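Local coordinates for protein CS6 fimbrial subunit B, CS6 fimbrial subunit A (Escherichia coli, PDB 4B9G) that forms a fimbrial subunit of CS6, a colonization factor through which enterotoxigenic Escherichia coli probably adheres, here fused to a donor strand from the CssA subunit, at residues 91-94 and 95-99. Residues are numbered along the deposited sequence; the frame is centred on the assembly and turned at random.
Sequences GKFM and AGQKG
Met94 and Gln97 close a local turn at the protein surface, in the CssB part of the fusion, within the loop between strands 79-88 and 101-102. The backbone bond closes the turn and a side-chain bond reinforces it. In the backbone, Gln97 N donates to Met94 O over 2.9 Å, in a more bent geometry than the second bond, in which Met94 N gives its hydrogen to Gln97 OE1 at 2.8 Å with an N-H...OE1 angle of 168°. Gln97 CG sits between the backbone N and the carbonyl carbon (chi1 67°), and the extended chain beyond it brings OE1 back to Met94 N. The residues form a type II beta turn, Met94 to Gln97, with Gly96 at the third position, where its positive phi suits glycine. The domain is consistent with an immunoglobulin-like pilin fold completed by a donor strand, as in chaperone-usher pilins. The other end of the amide is also engaged, as Gln97 NE2 reaches Gly99 O at 2.9 Å; the acceptor lies in the amide plane, yet the donor stands above the carbonyl plane of Gly99. Bonds at both ends thus fix the rotation of the amide. Phe93 CE1 approaches Gln97 CG obliquely, at 3.5 Å, ring and amide planes being 22° apart. The Phe93 ring also meets Phe101 and touches Ile84, while backbone bonds from Gly96 to Gln66 and Ile84 tie the turn to strands 65-72 and 79-88.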
loop_
_atom_site.group_PDB
_atom_site.type_symbol
_atom_site.label_atom_id
_atom_site.label_comp_id
_atom_site.label_asym_id
_atom_site.label_seq_id
_atom_site.Cartn_x
_atom_site.Cartn_y
_atom_site.Cartn_z
ATOM N N GLY A 91 6.798 10.319 -11.549
ATOM C CA GLY A 91 7.946 10.115 -10.685
ATOM C C GLY A 91 8.528 8.713 -10.743
ATOM O O GLY A 91 7.875 7.776 -11.202
ATOM N N LYS A 92 9.741 8.584 -10.203
ATOM C CA LYS A 92 10.559 7.389 -10.281
ATOM C C LYS A 92 10.263 6.436 -9.113
ATOM O O LYS A 92 11.068 6.321 -8.171
ATOM C CB LYS A 92 12.055 7.776 -10.305
ATOM C CG LYS A 92 12.421 8.617 -11.531
ATOM C CD LYS A 92 13.869 9.150 -11.550
ATOM C CE LYS A 92 14.097 10.051 -12.778
ATOM N NZ LYS A 92 15.445 10.647 -12.839
ATOM N N PHE A 93 9.124 5.731 -9.218
ATOM C CA PHE A 93 8.700 4.686 -8.250
ATOM C C PHE A 93 8.763 3.291 -8.893
ATOM O O PHE A 93 8.067 3.014 -9.865
ATOM C CB PHE A 93 7.257 4.951 -7.756
ATOM C CG PHE A 93 6.771 4.000 -6.664
ATOM C CD1 PHE A 93 7.024 4.253 -5.331
ATOM C CD2 PHE A 93 6.033 2.877 -6.979
ATOM C CE1 PHE A 93 6.579 3.394 -4.347
ATOM C CE2 PHE A 93 5.580 2.023 -6.000
ATOM C CZ PHE A 93 5.836 2.278 -4.684
ATOM N N MET A 94 9.608 2.425 -8.350
ATOM C CA MET A 94 9.669 1.028 -8.756
ATOM C C MET A 94 8.668 0.255 -7.909
ATOM O O MET A 94 8.644 0.429 -6.693
ATOM C CB MET A 94 11.083 0.471 -8.530
ATOM C CG MET A 94 12.203 1.173 -9.301
ATOM S SD MET A 94 12.047 1.055 -11.081
ATOM C CE MET A 94 12.212 -0.712 -11.302
ATOM N N ALA A 95 7.841 -0.580 -8.536
ATOM C CA ALA A 95 6.828 -1.324 -7.793
ATOM C C ALA A 95 7.466 -1.995 -6.580
ATOM O O ALA A 95 8.496 -2.659 -6.680
ATOM C CB ALA A 95 6.144 -2.362 -8.678
ATOM N N GLY A 96 6.813 -1.835 -5.442
ATOM C CA GLY A 96 7.250 -2.439 -4.206
ATOM C C GLY A 96 8.408 -1.752 -3.500
ATOM O O GLY A 96 8.893 -2.300 -2.510
ATOM N N GLN A 97 8.879 -0.582 -3.937
ATOM C CA GLN A 97 10.082 -0.028 -3.314
ATOM C C GLN A 97 9.845 0.451 -1.879
ATOM O O GLN A 97 8.746 0.879 -1.521
ATOM C CB GLN A 97 10.700 1.076 -4.166
ATOM C CG GLN A 97 9.881 2.334 -4.282
ATOM C CD GLN A 97 10.685 3.402 -4.945
ATOM O OE1 GLN A 97 11.063 3.258 -6.114
ATOM N NE2 GLN A 97 11.019 4.451 -4.195
ATOM N N LYS A 98 10.854 0.453 -1.064
ATOM C CA LYS A 98 10.880 0.927 0.304
ATOM C C LYS A 98 11.232 2.382 0.453
ATOM O O LYS A 98 10.864 2.975 1.436
ATOM C CB LYS A 98 11.846 0.115 1.158
ATOM C CG LYS A 98 11.569 0.029 2.605
ATOM C CD LYS A 98 12.503 -0.749 3.421
ATOM C CE LYS A 98 12.058 -1.007 4.795
ATOM N NZ LYS A 98 13.025 -1.546 5.664
ATOM N N GLY A 99 11.946 2.940 -0.502
ATOM C CA GLY A 99 12.410 4.307 -0.345
ATOM C C GLY A 99 11.388 5.336 -0.760
ATOM O O GLY A 99 10.397 5.020 -1.421
#